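PDB 4LRU: glyoxalase III (glutathione-independent) from Candida albicans, which converts methylglyoxal and water to D-lactate in one glutathione-independent step, detoxifying the methylglyoxal that the yeast's own metabolism produces. Local coordinates for residues 162-167 and 197-202; 31-36 and 80-85; 123-128 and 146-151; 19-24 and 58-63; 37-42 and 230-235. All coordinates share one frame; numbering follows the deposited sequence. Where two conformers were deposited one is given.

Interaction 1: 162-167 and 197-202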
# COMPACT_ATOMS: atom_id res chain seq x y z
N LYS A 162 -9.71 13.28 2.74
CA LYS A 162 -8.39 13.75 2.35
C LYS A 162 -7.43 12.57 2.30
O LYS A 162 -7.39 11.76 3.22
CB LYS A 162 -7.88 14.78 3.37
CG LYS A 162 -8.69 16.06 3.38
CD LYS A 162 -8.12 17.06 4.38
CE LYS A 162 -9.16 18.05 4.89
NZ LYS A 162 -10.15 18.43 3.86
N ILE A 163 -6.68 12.48 1.21
CA ILE A 163 -5.63 11.50 1.06
C ILE A 163 -4.39 12.13 0.47
O ILE A 163 -4.42 13.23 -0.09
CB ILE A 163 -6.05 10.33 0.16
CG1 ILE A 163 -6.26 10.79 -1.28
CG2 ILE A 163 -7.25 9.60 0.73
CD1 ILE A 163 -6.24 9.65 -2.27
N THR A 164 -3.27 11.44 0.64
CA THR A 164 -2.08 11.74 -0.12
C THR A 164 -1.56 10.46 -0.77
O THR A 164 -2.21 9.41 -0.70
CB THR A 164 -1.01 12.42 0.75
OG1 THR A 164 0.00 12.99 -0.09
CG2 THR A 164 -0.38 11.43 1.71
N GLY A 165 -0.43 10.57 -1.44
CA GLY A 165 0.15 9.46 -2.19
C GLY A 165 1.20 10.02 -3.13
O GLY A 165 1.48 11.22 -3.12
N PHE A 166 1.75 9.16 -3.98
CA PHE A 166 2.91 9.52 -4.78
C PHE A 166 2.62 10.72 -5.67
O PHE A 166 1.55 10.82 -6.27
CB PHE A 166 3.40 8.32 -5.60
CG PHE A 166 4.84 8.42 -6.00
CD1 PHE A 166 5.86 8.20 -5.08
CD2 PHE A 166 5.19 8.81 -7.28
CE1 PHE A 166 7.17 8.30 -5.44
CE2 PHE A 166 6.52 8.90 -7.65
CZ PHE A 166 7.51 8.66 -6.73
N THR A 167 3.55 11.65 -5.72
CA THR A 167 3.31 12.94 -6.36
C THR A 167 3.42 12.86 -7.89
O THR A 167 4.17 12.05 -8.42
CB THR A 167 4.28 14.05 -5.88
OG1 THR A 167 5.62 13.76 -6.30
CG2 THR A 167 4.22 14.20 -4.35
N ALA A 197 -12.39 12.78 -3.79
CA ALA A 197 -11.56 13.00 -2.61
C ALA A 197 -10.76 14.28 -2.81
O ALA A 197 -10.73 14.84 -3.91
CB ALA A 197 -10.61 11.83 -2.39
N THR A 198 -10.07 14.70 -1.75
CA THR A 198 -9.14 15.82 -1.82
C THR A 198 -7.73 15.27 -1.68
O THR A 198 -7.40 14.64 -0.68
CB THR A 198 -9.44 16.85 -0.70
OG1 THR A 198 -10.73 17.43 -0.91
CG2 THR A 198 -8.40 17.94 -0.71
N TYR A 199 -6.90 15.50 -2.70
CA TYR A 199 -5.51 15.11 -2.62
C TYR A 199 -4.71 16.22 -1.92
O TYR A 199 -4.77 17.39 -2.30
CB TYR A 199 -4.95 14.86 -4.02
CG TYR A 199 -3.49 14.52 -4.05
CD1 TYR A 199 -3.05 13.23 -3.80
CD2 TYR A 199 -2.53 15.50 -4.32
CE1 TYR A 199 -1.70 12.91 -3.82
CE2 TYR A 199 -1.19 15.19 -4.35
CZ TYR A 199 -0.78 13.89 -4.10
OH TYR A 199 0.56 13.60 -4.13
N ILE A 200 -3.95 15.82 -0.90
CA ILE A 200 -3.06 16.73 -0.19
C ILE A 200 -1.63 16.48 -0.64
O ILE A 200 -1.08 15.39 -0.44
CB ILE A 200 -3.15 16.52 1.33
CG1 ILE A 200 -4.60 16.58 1.82
CG2 ILE A 200 -2.30 17.56 2.05
CD1 ILE A 200 -5.28 17.90 1.58
N GLU A 201 -1.02 17.49 -1.27
CA GLU A 201 0.32 17.32 -1.84
C GLU A 201 1.38 17.68 -0.79
O GLU A 201 1.31 18.74 -0.18
CB GLU A 201 0.47 18.21 -3.08
CG GLU A 201 1.88 18.27 -3.65
CD GLU A 201 2.00 17.60 -5.01
OE1 GLU A 201 0.99 17.49 -5.73
OE2 GLU A 201 3.13 17.19 -5.36
N PRO A 202 2.37 16.80 -0.58
CA PRO A 202 3.48 17.15 0.29
C PRO A 202 4.27 18.33 -0.30
O PRO A 202 4.16 18.63 -1.49
CB PRO A 202 4.34 15.90 0.29
CG PRO A 202 4.08 15.30 -1.06
CD PRO A 202 2.62 15.53 -1.28
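Tyr199 and Thr164 carry the polar side-chain contacts between 162-167 and 197-202, each hydroxyl donating to a carbonyl of the other segment. The Tyr199 CG lies anti to the backbone N (chi1 177°), and the ring lies obliquely beside the backbone of Thr164 and Gly165, with Tyr199 CE1 3.6 Å from Gly165 N. Its OH donates to Gly165 O at 2.7 Å; that oxygen lies in the plane of the ring, whereas the hydroxyl stands above the carbonyl plane, 40° out of it. Thr164 OG1 donates to Ile200 O, also at 2.7 Å but almost in line with the C=O bond (177° at the oxygen). Farther along, the methyl of Thr167 packs tightly on the proline ring, CG2 lying 3.5 Å from Pro202 CG, while its hydroxyl turns to Gly170 N and caps the helix 168-173. At the other end, the aliphatic part of Lys162 crosses Ile200 obliquely, Lys162 CB 4.0 Å from Ile200 CG1. The backbones are joined by two nearly straight bonds: Ile163 N donates to Thr198 O at 3.0 Å, and Ile200 N to Ile163 O at 2.8 Å. Lys162 pairs with Thr198 and Ile163 with Tyr199, both in parallel register. Ile163 and Tyr199 share the sheet face that meets helix 188-195. Phe166 instead packs against Cys139 and His140, both inferred active-site residues. The arrangement is a short two-stranded parallel sheet, separate from the central sheet of this DJ-1/PfpI fold, whose 162-167 segment runs on to the active-site region.

Interaction 2: 31-36 and 80-85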
# COMPACT_ATOMS: atom_id res chain seq x y z
N GLU A 31 8.22 -0.75 1.32
CA GLU A 31 6.81 -0.45 1.54
C GLU A 31 6.01 -1.61 2.08
O GLU A 31 4.94 -1.41 2.64
CB GLU A 31 6.16 0.06 0.24
CG GLU A 31 6.75 1.39 -0.17
CD GLU A 31 6.17 1.96 -1.44
OE1 GLU A 31 5.13 1.46 -1.92
OE2 GLU A 31 6.77 2.94 -1.93
N ALA A 32 6.54 -2.82 1.90
CA ALA A 32 6.07 -4.00 2.60
C ALA A 32 6.84 -4.25 3.88
O ALA A 32 6.24 -4.56 4.92
CB ALA A 32 6.18 -5.21 1.69
N LEU A 33 8.17 -4.14 3.82
CA LEU A 33 9.03 -4.49 4.95
C LEU A 33 8.84 -3.55 6.15
O LEU A 33 8.65 -4.01 7.27
CB LEU A 33 10.49 -4.56 4.51
CG LEU A 33 11.52 -5.20 5.46
CD1 LEU A 33 12.72 -5.73 4.69
CD2 LEU A 33 11.97 -4.21 6.52
N HIS A 34 8.89 -2.24 5.92
CA HIS A 34 8.77 -1.30 7.02
C HIS A 34 7.44 -1.44 7.76
O HIS A 34 7.43 -1.58 8.99
CB HIS A 34 8.98 0.14 6.55
CG HIS A 34 10.41 0.45 6.20
ND1 HIS A 34 10.79 1.66 5.65
CD2 HIS A 34 11.54 -0.27 6.34
CE1 HIS A 34 12.09 1.66 5.46
NE2 HIS A 34 12.58 0.50 5.89
N PRO A 35 6.31 -1.45 7.02
CA PRO A 35 5.05 -1.59 7.76
C PRO A 35 4.93 -2.95 8.43
O PRO A 35 4.42 -3.04 9.55
CB PRO A 35 3.98 -1.38 6.67
CG PRO A 35 4.67 -0.58 5.62
CD PRO A 35 6.08 -1.08 5.62
N PHE A 36 5.42 -4.01 7.78
CA PHE A 36 5.45 -5.32 8.43
C PHE A 36 6.15 -5.21 9.78
O PHE A 36 5.65 -5.69 10.80
CB PHE A 36 6.16 -6.36 7.54
CG PHE A 36 6.28 -7.72 8.19
CD1 PHE A 36 5.23 -8.63 8.12
CD2 PHE A 36 7.41 -8.07 8.91
CE1 PHE A 36 5.33 -9.87 8.72
CE2 PHE A 36 7.51 -9.30 9.53
CZ PHE A 36 6.46 -10.20 9.44
N SER A 80 13.96 -14.88 8.70
CA SER A 80 13.36 -13.71 9.32
C SER A 80 11.84 -13.82 9.30
O SER A 80 11.28 -14.47 8.42
CB SER A 80 13.81 -12.45 8.57
OG SER A 80 13.21 -12.36 7.29
N GLU A 81 11.18 -13.17 10.25
CA GLU A 81 9.73 -13.18 10.31
C GLU A 81 9.14 -12.62 9.01
O GLU A 81 8.16 -13.16 8.50
CB GLU A 81 9.22 -12.40 11.52
CG GLU A 81 9.55 -13.04 12.85
CD GLU A 81 8.49 -12.81 13.92
OE1 GLU A 81 8.86 -12.58 15.10
OE2 GLU A 81 7.29 -12.86 13.59
N PHE A 82 9.78 -11.59 8.45
CA PHE A 82 9.37 -11.05 7.14
C PHE A 82 9.35 -12.13 6.05
O PHE A 82 8.37 -12.25 5.31
CB PHE A 82 10.28 -9.89 6.73
CG PHE A 82 9.91 -9.24 5.43
CD1 PHE A 82 8.75 -8.48 5.32
CD2 PHE A 82 10.74 -9.35 4.33
CE1 PHE A 82 8.40 -7.88 4.12
CE2 PHE A 82 10.41 -8.73 3.13
CZ PHE A 82 9.25 -7.99 3.03
N ASN A 83 10.44 -12.89 5.95
CA ASN A 83 10.53 -13.95 4.94
C ASN A 83 9.59 -15.12 5.20
O ASN A 83 9.03 -15.69 4.26
CB ASN A 83 11.97 -14.43 4.76
CG ASN A 83 12.72 -13.58 3.77
OD1 ASN A 83 12.21 -13.29 2.68
ND2 ASN A 83 13.89 -13.10 4.15
N VAL A 84 9.38 -15.45 6.46
CA VAL A 84 8.36 -16.43 6.80
C VAL A 84 7.00 -15.95 6.31
O VAL A 84 6.22 -16.72 5.72
CB VAL A 84 8.32 -16.69 8.32
CG1 VAL A 84 7.13 -17.56 8.69
CG2 VAL A 84 9.62 -17.35 8.77
N ALA A 85 6.72 -14.67 6.53
CA ALA A 85 5.46 -14.09 6.08
C ALA A 85 5.31 -14.09 4.56
O ALA A 85 4.22 -14.33 4.04
CB ALA A 85 5.31 -12.68 6.65
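Phe36 and Phe82 meet as a T-shaped pair, the edge of Phe82 turned to the face of Phe36, with ring centroids 5.6 Å apart and planes at 69°. Phe82 CD1 makes the approach, lying 3.9 Å from Phe36 CD2. Leu33 covers one face of the Phe82 ring: its CG sits 4.1 Å from the centroid and only 2° off the ring normal, a CH-pi contact over the centre. Ala32 CB adds an apolar touch at Phe82 CE1. The outer end of the Phe36 ring reaches the other helix's backbone, Phe36 CE2 coming 3.4 Å from Phe82 N, and its CE1 is 3.5 Å from Ala85 CB. Both phenylalanines have CG anti to the backbone N, which sets CG of each ring beside its carbonyl carbon; the segment axes approach to 10.9 Å. Behind this first shell, Ser80 is the N-cap of helix 81-87: its OG accepts from Asn83 N at 3.1 Å, a capping bond in the first turn of the helix, where Phe82 lies. The helix segments cross at 118°. Around them, Ile74 of helix 69-76 touches both Leu33 and Phe82, while Leu48 of strand 45-50 lies against Phe36 and Ala85, seating the two helices beside the central sheet.

Interaction 3: 123-128 and 146-151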
# COMPACT_ATOMS: atom_id res chain seq x y z
N LYS A 123 -12.51 -5.87 -1.24
CA LYS A 123 -13.54 -6.35 -0.34
C LYS A 123 -13.00 -6.48 1.08
O LYS A 123 -13.69 -6.16 2.04
CB LYS A 123 -14.10 -7.70 -0.83
CG LYS A 123 -15.16 -8.31 0.08
CD LYS A 123 -16.42 -7.46 0.06
CE LYS A 123 -17.57 -8.11 0.83
NZ LYS A 123 -18.72 -7.18 1.02
N ILE A 124 -11.74 -6.90 1.21
CA ILE A 124 -11.11 -6.90 2.55
C ILE A 124 -11.03 -5.47 3.09
O ILE A 124 -11.41 -5.21 4.24
CB ILE A 124 -9.73 -7.58 2.56
CG1 ILE A 124 -9.85 -9.02 2.03
CG2 ILE A 124 -9.16 -7.53 3.98
CD1 ILE A 124 -8.54 -9.77 1.92
N ALA A 125 -10.61 -4.53 2.25
CA ALA A 125 -10.56 -3.12 2.66
C ALA A 125 -11.91 -2.59 3.14
O ALA A 125 -11.99 -1.94 4.19
CB ALA A 125 -10.04 -2.27 1.52
N THR A 126 -12.98 -2.85 2.39
CA THR A 126 -14.28 -2.29 2.77
C THR A 126 -14.83 -2.99 4.02
O THR A 126 -15.54 -2.38 4.82
CB THR A 126 -15.33 -2.33 1.63
OG1 THR A 126 -15.51 -3.67 1.16
CG2 THR A 126 -14.91 -1.43 0.49
N THR A 127 -14.52 -4.29 4.16
CA THR A 127 -14.97 -5.04 5.32
C THR A 127 -14.30 -4.47 6.57
O THR A 127 -14.95 -4.22 7.58
CB THR A 127 -14.67 -6.54 5.15
OG1 THR A 127 -15.44 -7.05 4.05
CG2 THR A 127 -15.02 -7.31 6.38
N VAL A 128 -13.00 -4.24 6.45
CA VAL A 128 -12.22 -3.60 7.52
C VAL A 128 -12.80 -2.23 7.87
O VAL A 128 -13.08 -1.95 9.03
CB VAL A 128 -10.74 -3.44 7.12
CG1 VAL A 128 -10.02 -2.50 8.08
CG2 VAL A 128 -10.06 -4.80 7.08
N GLU A 146 -9.45 3.35 -6.00
CA GLU A 146 -10.01 3.61 -7.30
C GLU A 146 -11.11 2.57 -7.59
O GLU A 146 -10.90 1.38 -7.39
CB GLU A 146 -8.92 3.59 -8.38
CG GLU A 146 -9.42 4.03 -9.74
CD GLU A 146 -8.35 4.01 -10.82
OE1 GLU A 146 -7.17 4.14 -10.49
OE2 GLU A 146 -8.73 3.89 -12.01
N ASN A 147 -12.26 3.05 -8.03
CA ASN A 147 -13.45 2.21 -8.26
C ASN A 147 -14.03 1.58 -7.01
O ASN A 147 -14.81 0.62 -7.10
CB ASN A 147 -13.15 1.10 -9.27
CG ASN A 147 -12.51 1.61 -10.54
OD1 ASN A 147 -12.98 2.58 -11.14
ND2 ASN A 147 -11.44 0.95 -10.97
N LEU A 148 -13.69 2.09 -5.83
CA LEU A 148 -14.10 1.42 -4.60
C LEU A 148 -15.24 2.15 -3.91
O LEU A 148 -15.04 3.22 -3.31
CB LEU A 148 -12.93 1.26 -3.64
CG LEU A 148 -13.22 0.42 -2.40
CD1 LEU A 148 -13.79 -0.94 -2.80
CD2 LEU A 148 -11.97 0.28 -1.57
N ASN A 149 -16.43 1.57 -3.96
CA ASN A 149 -17.54 2.15 -3.23
C ASN A 149 -17.58 1.55 -1.82
O ASN A 149 -17.18 0.41 -1.60
CB ASN A 149 -18.84 1.95 -4.00
CG ASN A 149 -19.06 3.04 -5.04
OD1 ASN A 149 -18.16 3.82 -5.34
ND2 ASN A 149 -20.24 3.07 -5.61
N ASP A 150 -18.01 2.36 -0.86
CA ASP A 150 -18.23 1.89 0.51
C ASP A 150 -19.66 1.36 0.59
O ASP A 150 -20.60 2.08 0.28
CB ASP A 150 -18.04 3.07 1.47
CG ASP A 150 -18.16 2.67 2.93
OD1 ASP A 150 -18.57 1.53 3.23
OD2 ASP A 150 -17.83 3.53 3.78
N PRO A 151 -19.84 0.08 0.94
CA PRO A 151 -21.19 -0.46 0.96
C PRO A 151 -22.14 0.30 1.88
O PRO A 151 -23.34 0.33 1.64
CB PRO A 151 -20.99 -1.89 1.46
CG PRO A 151 -19.62 -2.24 0.99
CD PRO A 151 -18.82 -0.97 1.05
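Thr126 meets Leu148 methyl to methyl, CG2 lying 3.5 Å from Leu148 CD1, the closest approach between helix segment 123-128 and segment 146-151. The threonine methyl sits anti to its own carbonyl carbon, beside the backbone N, and from there also comes 3.6 Å from Asn149 O. Leu148 has CG anti to the backbone N (chi1 -173°), which puts that atom 3.8 Å from Thr126 CG2, and its branched end comes to the threonine methyl at a slant. Its second methyl, CD2, touches Ala125 CB more distantly at 4.4 Å. This inner part is buried: Ala125 packs on Phe103 of strand 102-105, and Leu148 also touches Gln122 of the same helix. Toward solvent lie the exposed Asn149 and Pro151; Pro151 CD is 3.8 Å from Thr126 CB, and the proline also rests on Asp130. The next helix position, Thr127, turns away from this segment; its OG1 donates to Lys123 O at 2.8 Å, and that carbonyl also accepts from Thr127 N on the opposite face of its plane. Only 199 Å² is buried in all, with apolar contacts carrying the interface. Such a contact is plain helix-to-hairpin packing: strand 149-150, weakly bonded and paired antiparallel with 155-156, lies against helix 119-130, a helix bordering the central sheet of the DJ-1/PfpI fold.

Interaction 4: 19-24 and 58-63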
# COMPACT_ATOMS: atom_id res chain seq x y z
N TYR A 19 9.98 0.26 -16.63
CA TYR A 19 10.81 1.47 -16.73
C TYR A 19 11.50 1.57 -18.09
O TYR A 19 11.74 0.55 -18.76
CB TYR A 19 11.86 1.46 -15.63
CG TYR A 19 11.27 1.50 -14.24
CD1 TYR A 19 10.68 2.66 -13.74
CD2 TYR A 19 11.24 0.36 -13.44
CE1 TYR A 19 10.14 2.70 -12.48
CE2 TYR A 19 10.68 0.39 -12.18
CZ TYR A 19 10.13 1.56 -11.70
OH TYR A 19 9.57 1.60 -10.44
N SER A 20 11.88 2.79 -18.47
CA SER A 20 12.64 3.02 -19.70
C SER A 20 13.95 2.24 -19.77
O SER A 20 14.43 1.92 -20.86
CB SER A 20 12.94 4.52 -19.85
OG SER A 20 11.73 5.25 -19.95
N ASP A 21 14.55 1.95 -18.62
CA ASP A 21 15.82 1.22 -18.58
C ASP A 21 15.60 -0.29 -18.71
O ASP A 21 16.55 -1.08 -18.64
CB ASP A 21 16.57 1.53 -17.28
CG ASP A 21 15.86 1.00 -16.06
OD1 ASP A 21 14.80 0.36 -16.22
OD2 ASP A 21 16.35 1.23 -14.93
N GLY A 22 14.35 -0.70 -18.88
CA GLY A 22 14.02 -2.10 -19.12
C GLY A 22 13.78 -2.90 -17.86
O GLY A 22 13.49 -4.09 -17.92
N LYS A 23 13.91 -2.26 -16.70
CA LYS A 23 13.73 -2.95 -15.43
C LYS A 23 12.25 -3.16 -15.12
O LYS A 23 11.39 -2.44 -15.64
CB LYS A 23 14.34 -2.15 -14.27
CG LYS A 23 15.84 -1.96 -14.35
CD LYS A 23 16.59 -3.28 -14.41
CE LYS A 23 18.09 -3.04 -14.46
NZ LYS A 23 18.83 -4.31 -14.25
N LYS A 24 11.97 -4.11 -14.23
CA LYS A 24 10.59 -4.41 -13.85
C LYS A 24 10.09 -3.57 -12.68
O LYS A 24 10.85 -3.22 -11.78
CB LYS A 24 10.47 -5.88 -13.47
CG LYS A 24 10.79 -6.81 -14.62
CD LYS A 24 10.43 -8.25 -14.27
CE LYS A 24 10.68 -9.19 -15.43
NZ LYS A 24 10.23 -10.56 -15.06
N ASP A 58 9.88 -4.83 -7.26
CA ASP A 58 10.27 -3.73 -8.14
C ASP A 58 11.80 -3.67 -8.18
O ASP A 58 12.44 -3.58 -7.14
CB ASP A 58 9.67 -2.42 -7.67
CG ASP A 58 10.00 -1.25 -8.58
OD1 ASP A 58 11.20 -0.96 -8.74
OD2 ASP A 58 9.05 -0.60 -9.10
N ASP A 59 12.41 -3.78 -9.36
CA ASP A 59 13.87 -3.89 -9.48
C ASP A 59 14.57 -2.64 -8.92
O ASP A 59 15.70 -2.71 -8.42
CB ASP A 59 14.30 -4.08 -10.94
CG ASP A 59 13.97 -5.46 -11.51
OD1 ASP A 59 13.84 -6.44 -10.74
OD2 ASP A 59 13.87 -5.58 -12.76
N HIS A 60 13.92 -1.49 -9.02
CA HIS A 60 14.51 -0.25 -8.52
C HIS A 60 14.55 -0.21 -6.98
O HIS A 60 15.35 0.53 -6.40
CB HIS A 60 13.79 0.96 -9.10
CG HIS A 60 14.13 1.22 -10.54
ND1 HIS A 60 13.54 2.22 -11.28
CD2 HIS A 60 14.92 0.54 -11.39
CE1 HIS A 60 14.01 2.19 -12.51
NE2 HIS A 60 14.85 1.18 -12.60
N SER A 61 13.76 -1.07 -6.33
CA SER A 61 13.62 -1.05 -4.87
C SER A 61 14.61 -1.97 -4.14
O SER A 61 14.71 -1.91 -2.91
CB SER A 61 12.20 -1.39 -4.46
OG SER A 61 11.94 -2.78 -4.57
N VAL A 62 15.32 -2.82 -4.87
CA VAL A 62 16.27 -3.76 -4.27
C VAL A 62 17.73 -3.27 -4.27
O VAL A 62 18.63 -3.94 -3.75
CB VAL A 62 16.16 -5.16 -4.91
CG1 VAL A 62 14.71 -5.63 -4.89
CG2 VAL A 62 16.70 -5.15 -6.33
N VAL A 63 17.97 -2.11 -4.87
CA VAL A 63 19.32 -1.56 -4.96
C VAL A 63 19.82 -1.10 -3.59
O VAL A 63 19.01 -0.79 -2.70
CB VAL A 63 19.40 -0.38 -5.94
CG1 VAL A 63 18.99 -0.80 -7.34
CG2 VAL A 63 18.57 0.79 -5.45
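Tyr19 and His60 stack face to face, their ring centroids 3.8 Å apart and their planes at 23°. His60 ND1 lies over the centre of the tyrosine ring, 3.4 Å above its plane, whereas Tyr19 CD2 covers the imidazole toward its rim. At the tyrosine's edge the hydroxyl donates to Asp58 OD2 at 2.6 Å, using the syn lone pair of that oxygen, which also bonds Thr25 OG1. At the edge of the imidazole, NE2 donates to Asp21 OD2 at 2.8 Å; the two side chains meet tip to tip, with carboxylate and ring planes 82° apart. The two segments belong to loops that follow strands 6-10 and 45-50 of the central sheet in this DJ-1/PfpI fold, and Tyr19 lies about 7 Å, side chain to side chain, from the inferred active-site His140. Residues 19-22 form a type I beta turn, and Asp21 OD1 closes an Asx turn by accepting from Lys23 N. Asp58 makes a second Asx turn, through OD1 and His60 N. Beside the stack one backbone bond, Asp59 N to Lys24 O at 2.9 Å, is joined by a backbone-to-side-chain bond: Lys24 N donates to Asp59 OD2 at 2.8 Å from above the carboxylate plane.

Interaction 5: 37-42 and 230-235. With EDO (1,2-ethanediol), chain B.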
# COMPACT_ATOMS: atom_id res chain seq x y z
N GLU A 37 7.31 -4.57 9.80
CA GLU A 37 8.09 -4.52 11.03
C GLU A 37 7.42 -3.65 12.10
O GLU A 37 7.47 -3.97 13.28
CB GLU A 37 9.52 -4.06 10.76
CG GLU A 37 10.39 -5.09 10.06
CD GLU A 37 10.72 -6.24 10.98
OE1 GLU A 37 11.61 -6.07 11.85
OE2 GLU A 37 10.09 -7.31 10.85
N VAL A 38 6.82 -2.54 11.69
CA VAL A 38 6.13 -1.65 12.63
C VAL A 38 4.98 -2.42 13.30
O VAL A 38 4.85 -2.42 14.53
CB VAL A 38 5.59 -0.40 11.94
CG1 VAL A 38 4.64 0.37 12.85
CG2 VAL A 38 6.75 0.47 11.50
N PHE A 39 4.16 -3.07 12.49
CA PHE A 39 3.04 -3.83 13.02
C PHE A 39 3.49 -5.05 13.82
O PHE A 39 2.87 -5.41 14.82
CB PHE A 39 2.11 -4.23 11.88
CG PHE A 39 1.44 -3.07 11.18
CD1 PHE A 39 0.84 -2.05 11.89
CD2 PHE A 39 1.35 -3.05 9.80
CE1 PHE A 39 0.22 -1.00 11.25
CE2 PHE A 39 0.72 -2.01 9.15
CZ PHE A 39 0.14 -0.98 9.87
N ARG A 40 4.58 -5.69 13.40
CA ARG A 40 5.11 -6.83 14.14
C ARG A 40 5.56 -6.39 15.53
O ARG A 40 5.24 -7.04 16.54
CB ARG A 40 6.28 -7.49 13.41
CG ARG A 40 6.82 -8.73 14.10
CD ARG A 40 8.06 -9.29 13.43
NE ARG A 40 9.17 -8.33 13.43
CZ ARG A 40 9.91 -8.02 14.49
NH1 ARG A 40 9.70 -8.61 15.67
NH2 ARG A 40 10.89 -7.13 14.38
N LYS A 41 6.31 -5.30 15.59
CA LYS A 41 6.83 -4.82 16.87
C LYS A 41 5.69 -4.39 17.79
O LYS A 41 5.77 -4.55 19.02
CB LYS A 41 7.84 -3.69 16.67
CG LYS A 41 9.17 -4.16 16.11
CD LYS A 41 9.99 -3.02 15.52
CE LYS A 41 11.08 -3.54 14.59
NZ LYS A 41 11.91 -2.46 13.99
N LYS A 42 4.61 -3.92 17.19
CA LYS A 42 3.40 -3.55 17.93
C LYS A 42 2.68 -4.76 18.54
O LYS A 42 1.94 -4.62 19.50
CB LYS A 42 2.46 -2.77 17.01
CG LYS A 42 1.18 -2.30 17.69
CD LYS A 42 1.41 -1.30 18.81
CE LYS A 42 0.09 -0.87 19.45
NZ LYS A 42 0.26 -0.21 20.77
N GLU A 230 2.87 3.81 11.59
CA GLU A 230 2.74 4.36 12.92
C GLU A 230 1.44 5.14 13.04
O GLU A 230 0.77 5.08 14.07
CB GLU A 230 3.94 5.27 13.26
CG GLU A 230 5.27 4.54 13.35
CD GLU A 230 6.42 5.50 13.63
OE1 GLU A 230 6.30 6.69 13.28
OE2 GLU A 230 7.46 5.06 14.19
N ASP A 231 1.08 5.88 11.99
CA ASP A 231 -0.13 6.70 12.05
C ASP A 231 -1.41 5.85 11.88
O ASP A 231 -2.48 6.24 12.34
CB ASP A 231 -0.05 7.79 10.98
CG ASP A 231 0.93 8.92 11.36
OD1 ASP A 231 1.30 9.03 12.55
OD2 ASP A 231 1.31 9.69 10.46
N VAL A 232 -1.28 4.68 11.25
CA VAL A 232 -2.35 3.70 11.30
C VAL A 232 -2.61 3.27 12.74
O VAL A 232 -3.75 3.27 13.20
CB VAL A 232 -2.02 2.46 10.41
CG1 VAL A 232 -2.94 1.29 10.75
CG2 VAL A 232 -2.15 2.82 8.94
N ILE A 233 -1.55 2.92 13.46
CA ILE A 233 -1.70 2.53 14.87
C ILE A 233 -2.38 3.66 15.67
O ILE A 233 -3.31 3.42 16.45
CB ILE A 233 -0.36 2.14 15.50
CG1 ILE A 233 0.15 0.85 14.83
CG2 ILE A 233 -0.48 1.99 17.02
CD1 ILE A 233 1.57 0.47 15.14
N ALA A 234 -1.93 4.89 15.44
CA ALA A 234 -2.50 6.05 16.13
C ALA A 234 -4.00 6.18 15.87
O ALA A 234 -4.76 6.57 16.77
CB ALA A 234 -1.78 7.32 15.68
N ALA A 235 -4.41 5.93 14.63
CA ALA A 235 -5.81 6.13 14.24
C ALA A 235 -6.69 4.98 14.74
O ALA A 235 -7.88 5.16 15.00
CB ALA A 235 -5.94 6.29 12.73
C1 EDO B . 10.55 0.52 11.82
O1 EDO B . 10.20 -0.38 12.87
C2 EDO B . 10.90 -0.24 10.55
O2 EDO B . 11.83 -1.29 10.84
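Val38 opens an apolar helix-to-helix contact with Ile233, its CG1 lying 3.8 Å from Ile233 CD1; helices 29-42 and 225-236 pack side by side in the DJ-1/PfpI alpha/beta fold. Their segment axes approach to 10.3 Å, with N-to-C directions 46° apart. Phe39 follows. Its ring end reaches Val232, Phe39 CZ lying 3.9 Å from Val232 CG1, and Ile233 CG1 meets the ring at its edge. The same ring touches Ala229, while Val232 also touches Val134 and Ser136 of strand 134-138, so Val232 packs on the central sheet. Arg40 takes no part in the interface; it grips Glu37 of its own helix side-on, with Arg40 NH2 donating to Glu37 OE1 at 2.8 Å and Arg40 NE to Glu37 OE2 at 2.9 Å, and both nitrogens come from above the carboxylate plane. Lys41 binds a 1,2-ethanediol, probably from the crystallisation liquor, its NZ donating to O1 of the diol at 2.9 Å and only weakly to O2. Lys42 completes the contact, its methylenes lying over Ile233 CD1: Lys42 CG is 3.8 Å from that methyl, and Lys42 CE meets Ile233 CG2.

In the fold
Interactions 2 and 5 share helix 29-42: residues 31-36 meet helix 81-87, and residues 37-42 meet helix 225-236. Their centres are 13 Å apart, and they touch where Glu81 CD lies 3.6 Å from Arg40 CD. Interaction 4 joins loops leaving strands 6-10 and 45-50, and its segments alternate along the chain with those of both 2 and 5. Interactions 3 and 1 follow in series, both nested within the long loop that interaction 5 closes between helix 29-42 and the last helix. Interactions 1 and 2 lie on opposite sides of the chain's centre, 26 Å between centres. Chain-distant parts are thereby joined around one central sheet, with interactions 1 and 4 nearing the inferred active site.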